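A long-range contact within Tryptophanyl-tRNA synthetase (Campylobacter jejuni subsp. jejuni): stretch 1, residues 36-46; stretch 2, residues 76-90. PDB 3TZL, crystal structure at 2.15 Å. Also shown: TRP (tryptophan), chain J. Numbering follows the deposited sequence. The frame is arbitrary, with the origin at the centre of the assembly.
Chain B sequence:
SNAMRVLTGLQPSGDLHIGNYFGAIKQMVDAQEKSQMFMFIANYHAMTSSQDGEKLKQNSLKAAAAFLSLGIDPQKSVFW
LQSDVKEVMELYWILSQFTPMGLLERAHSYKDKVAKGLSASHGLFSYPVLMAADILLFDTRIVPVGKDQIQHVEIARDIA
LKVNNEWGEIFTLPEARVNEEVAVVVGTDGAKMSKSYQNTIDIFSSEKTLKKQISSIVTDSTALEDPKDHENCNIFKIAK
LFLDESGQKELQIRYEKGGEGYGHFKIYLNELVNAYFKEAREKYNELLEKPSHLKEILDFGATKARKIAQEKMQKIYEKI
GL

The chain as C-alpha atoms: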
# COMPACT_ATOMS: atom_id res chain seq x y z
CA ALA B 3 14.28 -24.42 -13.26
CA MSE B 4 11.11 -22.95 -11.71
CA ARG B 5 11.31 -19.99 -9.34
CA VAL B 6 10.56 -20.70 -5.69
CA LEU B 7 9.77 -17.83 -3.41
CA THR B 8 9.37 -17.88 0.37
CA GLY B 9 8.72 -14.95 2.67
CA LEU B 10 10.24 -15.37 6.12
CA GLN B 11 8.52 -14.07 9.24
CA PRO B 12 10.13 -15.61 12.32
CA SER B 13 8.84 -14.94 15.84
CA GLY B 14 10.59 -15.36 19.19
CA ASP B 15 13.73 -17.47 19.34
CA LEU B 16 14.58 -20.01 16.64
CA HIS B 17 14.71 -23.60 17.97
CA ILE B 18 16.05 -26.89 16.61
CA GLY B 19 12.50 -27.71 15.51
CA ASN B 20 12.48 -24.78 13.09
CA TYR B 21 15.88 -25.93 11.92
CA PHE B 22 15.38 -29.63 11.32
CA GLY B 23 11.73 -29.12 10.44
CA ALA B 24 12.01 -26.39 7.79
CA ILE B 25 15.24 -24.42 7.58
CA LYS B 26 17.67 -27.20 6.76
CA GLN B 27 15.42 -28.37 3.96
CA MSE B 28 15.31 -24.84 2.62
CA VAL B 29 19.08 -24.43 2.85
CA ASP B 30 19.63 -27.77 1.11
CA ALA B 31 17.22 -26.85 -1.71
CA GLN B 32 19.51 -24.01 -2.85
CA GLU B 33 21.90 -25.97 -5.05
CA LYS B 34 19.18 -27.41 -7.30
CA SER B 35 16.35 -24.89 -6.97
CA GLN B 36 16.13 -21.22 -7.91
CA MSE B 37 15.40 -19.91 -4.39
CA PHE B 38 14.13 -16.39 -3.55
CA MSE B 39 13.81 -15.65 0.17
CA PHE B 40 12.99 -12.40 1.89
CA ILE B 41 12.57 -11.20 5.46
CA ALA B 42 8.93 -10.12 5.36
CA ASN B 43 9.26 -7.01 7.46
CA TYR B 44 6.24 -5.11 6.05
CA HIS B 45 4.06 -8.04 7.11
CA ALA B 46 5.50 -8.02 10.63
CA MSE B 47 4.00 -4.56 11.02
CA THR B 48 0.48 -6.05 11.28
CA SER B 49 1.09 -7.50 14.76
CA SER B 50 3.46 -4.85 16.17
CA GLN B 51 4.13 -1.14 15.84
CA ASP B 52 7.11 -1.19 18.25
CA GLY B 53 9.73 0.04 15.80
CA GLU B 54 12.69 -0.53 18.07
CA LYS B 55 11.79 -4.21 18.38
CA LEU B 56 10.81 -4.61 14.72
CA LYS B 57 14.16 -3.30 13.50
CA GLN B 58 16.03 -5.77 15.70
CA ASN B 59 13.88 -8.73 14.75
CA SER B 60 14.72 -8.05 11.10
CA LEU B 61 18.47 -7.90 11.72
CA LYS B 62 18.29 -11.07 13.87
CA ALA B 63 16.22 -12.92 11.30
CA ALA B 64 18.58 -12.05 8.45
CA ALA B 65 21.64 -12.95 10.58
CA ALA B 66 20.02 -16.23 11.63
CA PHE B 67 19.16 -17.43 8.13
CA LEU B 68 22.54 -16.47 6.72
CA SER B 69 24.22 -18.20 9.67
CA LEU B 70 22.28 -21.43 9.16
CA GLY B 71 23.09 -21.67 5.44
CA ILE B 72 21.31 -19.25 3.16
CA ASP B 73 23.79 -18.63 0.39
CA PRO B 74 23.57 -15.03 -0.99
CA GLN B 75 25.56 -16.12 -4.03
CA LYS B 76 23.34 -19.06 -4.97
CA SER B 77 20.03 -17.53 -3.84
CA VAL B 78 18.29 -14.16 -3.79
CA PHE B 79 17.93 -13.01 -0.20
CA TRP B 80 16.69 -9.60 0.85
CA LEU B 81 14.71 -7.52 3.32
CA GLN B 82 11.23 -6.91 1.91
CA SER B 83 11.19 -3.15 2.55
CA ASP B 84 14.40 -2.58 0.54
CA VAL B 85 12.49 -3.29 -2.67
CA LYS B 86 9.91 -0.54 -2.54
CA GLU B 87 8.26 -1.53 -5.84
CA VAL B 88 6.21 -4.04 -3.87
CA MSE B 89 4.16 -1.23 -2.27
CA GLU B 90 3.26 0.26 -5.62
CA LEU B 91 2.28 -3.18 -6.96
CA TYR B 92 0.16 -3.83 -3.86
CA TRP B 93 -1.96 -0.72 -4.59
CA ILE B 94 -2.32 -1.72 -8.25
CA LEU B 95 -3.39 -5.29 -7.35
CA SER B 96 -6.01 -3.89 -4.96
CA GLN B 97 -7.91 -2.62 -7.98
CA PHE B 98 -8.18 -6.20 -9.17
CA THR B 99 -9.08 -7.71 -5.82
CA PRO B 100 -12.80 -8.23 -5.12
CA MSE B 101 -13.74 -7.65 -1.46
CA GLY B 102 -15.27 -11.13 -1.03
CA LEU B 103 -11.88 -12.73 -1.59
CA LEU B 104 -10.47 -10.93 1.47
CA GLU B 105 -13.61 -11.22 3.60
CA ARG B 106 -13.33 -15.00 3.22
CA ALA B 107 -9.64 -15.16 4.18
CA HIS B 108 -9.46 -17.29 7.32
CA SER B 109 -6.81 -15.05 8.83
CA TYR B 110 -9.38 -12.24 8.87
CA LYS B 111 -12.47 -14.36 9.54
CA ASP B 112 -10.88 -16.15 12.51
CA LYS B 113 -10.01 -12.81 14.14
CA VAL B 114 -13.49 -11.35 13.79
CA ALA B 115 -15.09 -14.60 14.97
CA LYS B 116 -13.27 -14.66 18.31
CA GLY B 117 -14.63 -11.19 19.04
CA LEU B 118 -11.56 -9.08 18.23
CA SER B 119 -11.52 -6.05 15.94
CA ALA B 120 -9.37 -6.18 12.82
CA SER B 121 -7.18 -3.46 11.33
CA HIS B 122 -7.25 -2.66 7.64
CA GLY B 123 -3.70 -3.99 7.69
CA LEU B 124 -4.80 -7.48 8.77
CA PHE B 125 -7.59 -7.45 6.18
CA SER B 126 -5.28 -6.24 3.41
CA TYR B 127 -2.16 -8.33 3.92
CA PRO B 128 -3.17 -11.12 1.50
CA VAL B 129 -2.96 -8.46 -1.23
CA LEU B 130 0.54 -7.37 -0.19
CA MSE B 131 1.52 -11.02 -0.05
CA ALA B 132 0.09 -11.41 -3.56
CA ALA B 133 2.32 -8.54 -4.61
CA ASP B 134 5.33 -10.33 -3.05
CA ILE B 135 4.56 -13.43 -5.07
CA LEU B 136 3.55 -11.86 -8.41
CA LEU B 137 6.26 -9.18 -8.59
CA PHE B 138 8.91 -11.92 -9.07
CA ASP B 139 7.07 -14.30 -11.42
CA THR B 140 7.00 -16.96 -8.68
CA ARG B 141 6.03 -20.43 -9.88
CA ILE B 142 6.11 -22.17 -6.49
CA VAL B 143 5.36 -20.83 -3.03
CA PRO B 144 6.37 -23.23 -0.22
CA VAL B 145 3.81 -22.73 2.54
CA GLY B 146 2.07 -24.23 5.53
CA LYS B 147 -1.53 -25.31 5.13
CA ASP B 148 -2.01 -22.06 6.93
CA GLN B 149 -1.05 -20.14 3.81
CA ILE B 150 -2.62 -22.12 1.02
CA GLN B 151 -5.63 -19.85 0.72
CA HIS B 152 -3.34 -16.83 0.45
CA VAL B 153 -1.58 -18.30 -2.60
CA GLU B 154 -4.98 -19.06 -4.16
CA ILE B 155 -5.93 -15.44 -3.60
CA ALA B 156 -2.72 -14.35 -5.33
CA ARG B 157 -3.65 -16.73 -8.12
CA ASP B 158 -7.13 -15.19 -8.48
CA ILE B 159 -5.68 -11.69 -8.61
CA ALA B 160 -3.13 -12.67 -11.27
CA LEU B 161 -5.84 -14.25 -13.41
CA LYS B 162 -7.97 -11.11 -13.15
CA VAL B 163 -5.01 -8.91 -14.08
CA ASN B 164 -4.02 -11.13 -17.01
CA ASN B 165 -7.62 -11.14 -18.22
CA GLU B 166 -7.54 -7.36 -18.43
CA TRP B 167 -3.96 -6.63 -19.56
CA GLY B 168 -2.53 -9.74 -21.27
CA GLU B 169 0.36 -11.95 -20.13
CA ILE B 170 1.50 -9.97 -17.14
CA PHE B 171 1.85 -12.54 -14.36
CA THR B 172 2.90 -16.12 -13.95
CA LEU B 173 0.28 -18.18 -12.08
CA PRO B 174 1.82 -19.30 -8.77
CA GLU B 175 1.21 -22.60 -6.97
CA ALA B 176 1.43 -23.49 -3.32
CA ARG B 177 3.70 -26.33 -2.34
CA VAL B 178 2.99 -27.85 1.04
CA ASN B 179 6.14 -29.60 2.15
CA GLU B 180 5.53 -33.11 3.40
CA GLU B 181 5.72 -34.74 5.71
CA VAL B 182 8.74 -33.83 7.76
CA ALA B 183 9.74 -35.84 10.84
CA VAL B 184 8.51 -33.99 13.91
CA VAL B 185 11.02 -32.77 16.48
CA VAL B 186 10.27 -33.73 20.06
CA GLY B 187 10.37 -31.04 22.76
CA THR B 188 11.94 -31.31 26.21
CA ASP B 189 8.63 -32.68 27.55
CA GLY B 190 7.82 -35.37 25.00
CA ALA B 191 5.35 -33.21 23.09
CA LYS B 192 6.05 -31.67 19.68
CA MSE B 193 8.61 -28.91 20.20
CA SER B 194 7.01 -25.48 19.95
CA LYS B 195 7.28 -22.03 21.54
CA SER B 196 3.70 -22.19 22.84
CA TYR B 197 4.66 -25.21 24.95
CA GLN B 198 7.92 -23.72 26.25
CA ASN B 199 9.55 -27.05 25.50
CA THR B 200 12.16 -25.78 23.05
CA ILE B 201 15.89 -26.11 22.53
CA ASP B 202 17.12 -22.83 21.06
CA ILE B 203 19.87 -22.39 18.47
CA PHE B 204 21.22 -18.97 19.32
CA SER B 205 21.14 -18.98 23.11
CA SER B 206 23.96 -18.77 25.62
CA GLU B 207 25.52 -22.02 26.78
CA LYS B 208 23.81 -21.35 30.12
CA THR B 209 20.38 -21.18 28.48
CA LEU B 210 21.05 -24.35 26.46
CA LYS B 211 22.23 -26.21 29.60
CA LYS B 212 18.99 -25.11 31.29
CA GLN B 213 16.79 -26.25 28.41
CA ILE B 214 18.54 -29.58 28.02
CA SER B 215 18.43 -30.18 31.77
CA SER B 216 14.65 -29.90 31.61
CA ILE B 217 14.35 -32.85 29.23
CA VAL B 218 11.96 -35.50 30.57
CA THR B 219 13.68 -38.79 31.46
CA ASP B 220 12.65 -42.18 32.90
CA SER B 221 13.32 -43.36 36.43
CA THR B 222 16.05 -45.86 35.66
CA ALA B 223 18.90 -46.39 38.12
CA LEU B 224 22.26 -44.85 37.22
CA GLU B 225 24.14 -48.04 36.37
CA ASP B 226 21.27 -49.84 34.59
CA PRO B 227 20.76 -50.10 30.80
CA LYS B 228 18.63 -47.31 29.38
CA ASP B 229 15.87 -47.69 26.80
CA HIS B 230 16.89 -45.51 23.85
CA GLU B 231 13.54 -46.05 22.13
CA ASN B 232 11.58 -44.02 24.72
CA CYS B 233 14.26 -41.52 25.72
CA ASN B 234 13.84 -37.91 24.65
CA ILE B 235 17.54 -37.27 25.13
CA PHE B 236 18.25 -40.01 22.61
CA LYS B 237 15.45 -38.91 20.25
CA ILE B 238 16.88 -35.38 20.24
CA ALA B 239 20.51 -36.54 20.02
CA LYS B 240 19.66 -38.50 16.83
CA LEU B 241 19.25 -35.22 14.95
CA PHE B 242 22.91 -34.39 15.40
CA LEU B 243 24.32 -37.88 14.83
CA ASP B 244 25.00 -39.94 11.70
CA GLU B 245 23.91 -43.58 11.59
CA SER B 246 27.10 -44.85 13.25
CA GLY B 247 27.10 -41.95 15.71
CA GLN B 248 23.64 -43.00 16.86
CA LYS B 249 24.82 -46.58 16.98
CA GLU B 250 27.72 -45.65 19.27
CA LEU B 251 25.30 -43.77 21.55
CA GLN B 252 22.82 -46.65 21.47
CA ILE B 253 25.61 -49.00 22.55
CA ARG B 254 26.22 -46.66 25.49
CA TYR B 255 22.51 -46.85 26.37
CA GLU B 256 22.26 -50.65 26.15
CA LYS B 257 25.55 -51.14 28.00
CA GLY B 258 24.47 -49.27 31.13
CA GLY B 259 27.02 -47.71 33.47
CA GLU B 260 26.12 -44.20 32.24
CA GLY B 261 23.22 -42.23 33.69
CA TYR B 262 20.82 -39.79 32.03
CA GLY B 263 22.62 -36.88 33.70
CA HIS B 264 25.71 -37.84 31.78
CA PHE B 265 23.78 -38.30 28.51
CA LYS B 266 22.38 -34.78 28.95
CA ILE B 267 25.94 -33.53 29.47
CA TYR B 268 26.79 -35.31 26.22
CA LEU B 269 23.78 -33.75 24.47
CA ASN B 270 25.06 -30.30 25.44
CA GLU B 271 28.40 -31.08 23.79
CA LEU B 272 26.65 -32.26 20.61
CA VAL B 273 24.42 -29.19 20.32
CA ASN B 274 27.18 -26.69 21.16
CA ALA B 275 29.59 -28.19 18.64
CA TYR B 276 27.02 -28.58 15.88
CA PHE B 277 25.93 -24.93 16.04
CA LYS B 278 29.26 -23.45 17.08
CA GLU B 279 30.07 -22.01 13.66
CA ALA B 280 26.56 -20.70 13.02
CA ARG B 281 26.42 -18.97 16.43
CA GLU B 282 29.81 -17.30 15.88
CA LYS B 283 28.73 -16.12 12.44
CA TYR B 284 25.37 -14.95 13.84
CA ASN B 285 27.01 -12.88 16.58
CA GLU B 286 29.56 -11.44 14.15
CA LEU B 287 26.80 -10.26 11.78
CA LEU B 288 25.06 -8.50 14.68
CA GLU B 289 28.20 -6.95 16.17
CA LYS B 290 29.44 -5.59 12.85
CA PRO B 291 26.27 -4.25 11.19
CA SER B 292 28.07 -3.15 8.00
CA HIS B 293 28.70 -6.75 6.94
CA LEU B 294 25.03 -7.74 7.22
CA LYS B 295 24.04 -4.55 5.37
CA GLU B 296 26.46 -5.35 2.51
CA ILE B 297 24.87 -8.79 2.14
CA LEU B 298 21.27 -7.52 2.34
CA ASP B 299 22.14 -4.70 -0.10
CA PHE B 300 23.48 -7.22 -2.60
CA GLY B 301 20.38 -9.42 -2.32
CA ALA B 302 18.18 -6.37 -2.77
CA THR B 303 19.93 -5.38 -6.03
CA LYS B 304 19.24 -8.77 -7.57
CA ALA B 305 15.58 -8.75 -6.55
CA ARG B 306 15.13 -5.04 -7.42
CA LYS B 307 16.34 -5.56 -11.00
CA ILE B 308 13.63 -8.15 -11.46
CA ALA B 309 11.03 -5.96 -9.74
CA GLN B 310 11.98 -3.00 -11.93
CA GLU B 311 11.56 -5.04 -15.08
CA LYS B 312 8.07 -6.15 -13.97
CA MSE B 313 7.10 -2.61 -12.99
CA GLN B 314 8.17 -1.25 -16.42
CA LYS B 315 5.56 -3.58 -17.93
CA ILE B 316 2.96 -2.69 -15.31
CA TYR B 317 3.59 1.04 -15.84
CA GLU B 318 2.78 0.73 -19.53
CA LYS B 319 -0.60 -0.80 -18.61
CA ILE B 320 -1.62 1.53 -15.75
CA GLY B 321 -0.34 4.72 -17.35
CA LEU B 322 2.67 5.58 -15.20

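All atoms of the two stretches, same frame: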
# COMPACT_ATOMS: atom_id res chain seq x y z
N GLN B 36 15.92 -22.66 -7.80
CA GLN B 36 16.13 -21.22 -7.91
C GLN B 36 15.37 -20.55 -6.77
O GLN B 36 14.20 -20.21 -6.93
CB GLN B 36 15.63 -20.71 -9.25
CG GLN B 36 16.09 -19.30 -9.58
CD GLN B 36 15.31 -18.68 -10.74
OE1 GLN B 36 15.41 -17.48 -10.99
NE2 GLN B 36 14.53 -19.49 -11.43
N MSE B 37 16.04 -20.36 -5.63
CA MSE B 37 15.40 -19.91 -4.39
C MSE B 37 15.41 -18.39 -4.20
O MSE B 37 16.47 -17.78 -4.25
CB MSE B 37 16.07 -20.56 -3.18
CG MSE B 37 16.08 -22.10 -3.16
SE MSE B 37 14.36 -22.80 -2.62
CE MSE B 37 14.35 -22.29 -0.75
N PHE B 38 14.24 -17.80 -3.94
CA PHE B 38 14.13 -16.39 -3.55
C PHE B 38 13.60 -16.36 -2.13
O PHE B 38 12.57 -16.97 -1.85
CB PHE B 38 13.13 -15.64 -4.45
CG PHE B 38 13.70 -15.21 -5.78
CD1 PHE B 38 13.60 -13.90 -6.20
CD2 PHE B 38 14.37 -16.12 -6.59
CE1 PHE B 38 14.13 -13.50 -7.43
CE2 PHE B 38 14.91 -15.71 -7.82
CZ PHE B 38 14.78 -14.40 -8.23
N MSE B 39 14.27 -15.66 -1.21
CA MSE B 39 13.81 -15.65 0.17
C MSE B 39 13.94 -14.24 0.68
O MSE B 39 14.97 -13.60 0.47
CB MSE B 39 14.67 -16.58 1.05
CG MSE B 39 14.35 -18.08 0.92
SE MSE B 39 16.00 -19.11 1.02
CE MSE B 39 16.77 -18.18 -0.51
N PHE B 40 12.91 -13.75 1.36
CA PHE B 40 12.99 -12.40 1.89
C PHE B 40 12.48 -12.37 3.32
O PHE B 40 11.62 -13.17 3.69
CB PHE B 40 12.21 -11.40 1.02
CG PHE B 40 10.74 -11.70 0.91
CD1 PHE B 40 9.84 -11.10 1.78
CD2 PHE B 40 10.26 -12.57 -0.05
CE1 PHE B 40 8.49 -11.37 1.70
CE2 PHE B 40 8.90 -12.85 -0.15
CZ PHE B 40 8.01 -12.24 0.73
N ILE B 41 13.05 -11.47 4.12
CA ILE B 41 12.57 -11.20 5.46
C ILE B 41 11.35 -10.29 5.31
O ILE B 41 11.46 -9.16 4.87
CB ILE B 41 13.63 -10.45 6.30
CG1 ILE B 41 14.95 -11.23 6.32
CG2 ILE B 41 13.12 -10.22 7.73
CD1 ILE B 41 14.80 -12.60 6.94
N ALA B 42 10.18 -10.80 5.67
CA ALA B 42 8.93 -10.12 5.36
C ALA B 42 8.65 -9.08 6.40
O ALA B 42 7.74 -9.25 7.20
CB ALA B 42 7.78 -11.13 5.31
N ASN B 43 9.43 -8.00 6.40
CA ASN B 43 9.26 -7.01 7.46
C ASN B 43 8.02 -6.12 7.35
O ASN B 43 7.54 -5.63 8.37
CB ASN B 43 10.56 -6.21 7.75
CG ASN B 43 11.00 -5.31 6.59
OD1 ASN B 43 10.83 -5.65 5.42
ND2 ASN B 43 11.60 -4.16 6.93
N TYR B 44 7.49 -5.89 6.14
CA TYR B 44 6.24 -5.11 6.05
C TYR B 44 5.14 -5.88 6.76
O TYR B 44 4.38 -5.31 7.54
CB TYR B 44 5.80 -4.84 4.60
CG TYR B 44 6.56 -3.73 3.90
CD1 TYR B 44 6.92 -2.57 4.56
CD2 TYR B 44 6.92 -3.86 2.57
CE1 TYR B 44 7.60 -1.55 3.89
CE2 TYR B 44 7.60 -2.87 1.90
CZ TYR B 44 7.94 -1.72 2.55
OH TYR B 44 8.62 -0.75 1.85
N HIS B 45 5.08 -7.18 6.51
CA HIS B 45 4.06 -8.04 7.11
C HIS B 45 4.16 -8.10 8.63
O HIS B 45 3.15 -8.28 9.30
CB HIS B 45 4.13 -9.45 6.52
CG HIS B 45 3.66 -9.54 5.10
ND1 HIS B 45 2.33 -9.70 4.76
CD2 HIS B 45 4.34 -9.49 3.93
CE1 HIS B 45 2.21 -9.73 3.44
NE2 HIS B 45 3.42 -9.62 2.92
N ALA B 46 5.36 -7.95 9.18
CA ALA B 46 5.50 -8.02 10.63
C ALA B 46 4.86 -6.81 11.27
O ALA B 46 4.59 -6.81 12.48
CB ALA B 46 6.95 -8.15 11.06
N LYS B 76 24.22 -18.12 -4.29
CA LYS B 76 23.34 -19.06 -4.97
C LYS B 76 21.91 -18.52 -5.06
O LYS B 76 21.25 -18.66 -6.10
CB LYS B 76 23.33 -20.39 -4.23
CG LYS B 76 24.71 -21.03 -4.07
CD LYS B 76 24.65 -22.32 -3.23
CE LYS B 76 25.93 -23.14 -3.37
NZ LYS B 76 26.22 -23.58 -4.78
N SER B 77 21.44 -17.91 -3.98
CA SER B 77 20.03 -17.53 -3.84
C SER B 77 19.83 -16.02 -3.86
O SER B 77 20.80 -15.28 -3.86
CB SER B 77 19.48 -18.05 -2.52
OG SER B 77 19.58 -19.45 -2.44
N VAL B 78 18.58 -15.58 -3.88
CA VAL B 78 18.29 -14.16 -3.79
C VAL B 78 17.63 -13.91 -2.45
O VAL B 78 16.55 -14.42 -2.19
CB VAL B 78 17.44 -13.66 -4.96
CG1 VAL B 78 17.08 -12.19 -4.79
CG2 VAL B 78 18.20 -13.88 -6.28
N PHE B 79 18.33 -13.17 -1.59
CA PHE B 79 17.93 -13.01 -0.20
C PHE B 79 17.95 -11.55 0.22
O PHE B 79 18.99 -10.91 0.24
CB PHE B 79 18.88 -13.82 0.69
CG PHE B 79 18.59 -13.70 2.15
CD1 PHE B 79 17.46 -14.28 2.70
CD2 PHE B 79 19.47 -13.02 2.99
CE1 PHE B 79 17.20 -14.18 4.06
CE2 PHE B 79 19.22 -12.93 4.36
CZ PHE B 79 18.08 -13.51 4.89
N TRP B 80 16.79 -11.02 0.59
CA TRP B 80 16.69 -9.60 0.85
C TRP B 80 15.65 -9.30 1.91
O TRP B 80 14.93 -10.17 2.37
CB TRP B 80 16.39 -8.82 -0.45
CG TRP B 80 14.97 -8.90 -0.95
CD1 TRP B 80 14.02 -7.92 -0.86
CD2 TRP B 80 14.36 -9.99 -1.65
NE1 TRP B 80 12.85 -8.35 -1.45
CE2 TRP B 80 13.03 -9.61 -1.94
CE3 TRP B 80 14.80 -11.26 -2.05
CZ2 TRP B 80 12.14 -10.45 -2.62
CZ3 TRP B 80 13.91 -12.09 -2.72
CH2 TRP B 80 12.60 -11.68 -2.99
N LEU B 81 15.64 -8.04 2.34
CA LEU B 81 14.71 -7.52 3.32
C LEU B 81 13.59 -6.85 2.53
O LEU B 81 13.85 -5.97 1.72
CB LEU B 81 15.41 -6.49 4.20
CG LEU B 81 14.61 -5.77 5.28
CD1 LEU B 81 14.22 -6.76 6.34
CD2 LEU B 81 15.47 -4.65 5.88
N GLN B 82 12.36 -7.28 2.76
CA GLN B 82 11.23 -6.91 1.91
C GLN B 82 11.15 -5.41 1.61
O GLN B 82 10.99 -4.99 0.47
CB GLN B 82 9.95 -7.35 2.61
CG GLN B 82 8.70 -7.21 1.78
CD GLN B 82 7.49 -7.53 2.59
OE1 GLN B 82 7.56 -7.52 3.83
NE2 GLN B 82 6.40 -7.84 1.93
N SER B 83 11.27 -4.61 2.66
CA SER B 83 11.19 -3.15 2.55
C SER B 83 12.33 -2.47 1.78
O SER B 83 12.29 -1.26 1.60
CB SER B 83 11.11 -2.57 3.95
OG SER B 83 12.35 -2.74 4.61
N ASP B 84 13.34 -3.22 1.33
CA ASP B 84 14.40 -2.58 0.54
C ASP B 84 13.99 -2.54 -0.92
O ASP B 84 14.60 -1.83 -1.72
CB ASP B 84 15.75 -3.30 0.66
CG ASP B 84 16.46 -3.04 1.99
OD1 ASP B 84 16.18 -2.02 2.66
OD2 ASP B 84 17.33 -3.86 2.37
N VAL B 85 12.99 -3.33 -1.29
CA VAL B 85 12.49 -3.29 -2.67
C VAL B 85 11.11 -2.65 -2.65
O VAL B 85 10.10 -3.32 -2.45
CB VAL B 85 12.50 -4.68 -3.33
CG1 VAL B 85 12.00 -4.60 -4.76
CG2 VAL B 85 13.91 -5.25 -3.31
N LYS B 86 11.11 -1.33 -2.80
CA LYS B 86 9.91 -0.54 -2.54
C LYS B 86 8.83 -0.75 -3.58
O LYS B 86 7.67 -0.44 -3.32
CB LYS B 86 10.25 0.95 -2.47
CG LYS B 86 11.35 1.32 -1.50
CD LYS B 86 10.90 1.16 -0.08
CE LYS B 86 11.88 1.91 0.82
NZ LYS B 86 11.57 1.48 2.20
N GLU B 87 9.21 -1.25 -4.76
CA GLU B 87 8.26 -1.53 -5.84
C GLU B 87 7.07 -2.32 -5.35
O GLU B 87 5.94 -2.14 -5.83
CB GLU B 87 8.93 -2.29 -6.99
CG GLU B 87 9.80 -1.42 -7.91
CD GLU B 87 11.15 -1.00 -7.30
OE1 GLU B 87 11.52 -1.49 -6.21
OE2 GLU B 87 11.84 -0.16 -7.93
N VAL B 88 7.30 -3.19 -4.37
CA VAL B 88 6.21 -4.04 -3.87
C VAL B 88 5.01 -3.26 -3.34
O VAL B 88 3.87 -3.73 -3.46
CB VAL B 88 6.70 -5.10 -2.85
CG1 VAL B 88 6.93 -4.48 -1.46
CG2 VAL B 88 5.68 -6.23 -2.78
N MSE B 89 5.25 -2.08 -2.78
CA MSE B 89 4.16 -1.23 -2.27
C MSE B 89 3.30 -0.67 -3.39
O MSE B 89 2.08 -0.58 -3.28
CB MSE B 89 4.73 -0.06 -1.48
CG MSE B 89 5.35 -0.47 -0.19
SE MSE B 89 3.98 -0.59 1.19
CE MSE B 89 2.94 -2.13 0.81
N GLU B 90 3.96 -0.26 -4.46
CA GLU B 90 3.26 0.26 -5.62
C GLU B 90 2.43 -0.85 -6.24
O GLU B 90 1.26 -0.65 -6.56
CB GLU B 90 4.26 0.83 -6.61
CG GLU B 90 3.62 1.73 -7.65
CD GLU B 90 4.59 2.75 -8.20
OE1 GLU B 90 4.25 3.96 -8.20
OE2 GLU B 90 5.69 2.33 -8.63
N TRP J . 2.52 -14.82 5.20
CA TRP J . 3.75 -15.59 5.37
C TRP J . 3.85 -16.17 6.77
O TRP J . 4.71 -17.02 7.05
CB TRP J . 4.99 -14.72 5.06
CG TRP J . 4.97 -14.19 3.66
CD1 TRP J . 4.78 -12.89 3.26
CD2 TRP J . 5.09 -14.96 2.46
NE1 TRP J . 4.80 -12.81 1.88
CE2 TRP J . 4.98 -14.07 1.37
CE3 TRP J . 5.29 -16.32 2.21
CZ2 TRP J . 5.08 -14.50 0.05
CZ3 TRP J . 5.38 -16.75 0.89
CH2 TRP J . 5.28 -15.84 -0.17
OXT TRP J . 3.07 -15.79 7.64
O HOH W 1 19.01 -20.96 -4.97
O HOH W 2 18.21 -18.20 -7.07

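The contact is built on two neighbouring parallel strands, one running up to Ile 41, the other residues 78-81, whose axes cross at only 16°. Parallel pairing sends each bonded residue's N and O to different partners, and the ladder does this: Val 78 N donates to Met 37 O (3.1 Å), Met 39 N to Val 78 O (2.8 Å), Trp 80 N to Met 39 O (3.2 Å), Ile 41 N to Trp 80 O (2.9 Å) and Gln 82 N to Ile 41 O (3.0 Å). At the entrance, water 1 joins Met 37 N to Ser 77 OG.

The register pairs apolar side chains on both faces. On one face of the sheet lie Phe 38, Val 78, Phe 40 and Trp 80. Phe 38, at chi1 m, presents a ring face to Val 78, whose CB sits 4.0 Å from the centroid of the Phe 38 ring and almost on its normal. Trp 80 takes chi1 p, which brings its indole back across the neighbouring strand; Phe 40 CB then lies 3.6 Å from the centroid of the Trp 80 six-membered ring. Phe 40 is also p, and its ring meets the indole obliquely, planes at 36°, while its edge reaches the bound tryptophan, with Phe 40 CZ 3.5 Å from TRP NE1.

The other face carries Met 39, Phe 79, Ile 41 and Leu 81. Leu 81, t at chi1 and p at chi2, brings its end nearer the first strand, where its CD1 packs 3.7 Å from Ile 41 CB, and Ile 41 CD1, with both chi angles m, comes 4.0 Å from Phe 79 CZ. Met 39, a selenomethionine with chi2 between wells at 142°, brings its CE to 3.4 Å from Ser 77 CB.

Past the strands, side chains take over the bonding from the backbone. Gln 82 extends, t at chi1 and chi2, so that OE1 accepts from Tyr 44 N at 2.8 Å. Asn 43, at chi1 p, uses both ends of its amide on one residue: OD1 accepts from Ser 83 N (3.0 Å), and ND2 donates to Ser 83 OG (2.8 Å).

Tyr 44, at chi1 m, has more surface covered by the other stretch than any other residue here. Ser 83 CB lies over one face of its ring, 3.9 Å from the centroid, and the SE atom of Met 89, also a selenomethionine, lies over the opposite face, 4.4 Å from the same centroid; Val 88 CG1 fills the edge, 3.8 Å from Tyr 44 CE2. The rule is legible: apolar rows while the strands run, then amides that bond to backbone N-H groups and, once, to a serine hydroxyl, and an aromatic ring held between a side chain of the 3-10 segment and one of the helix.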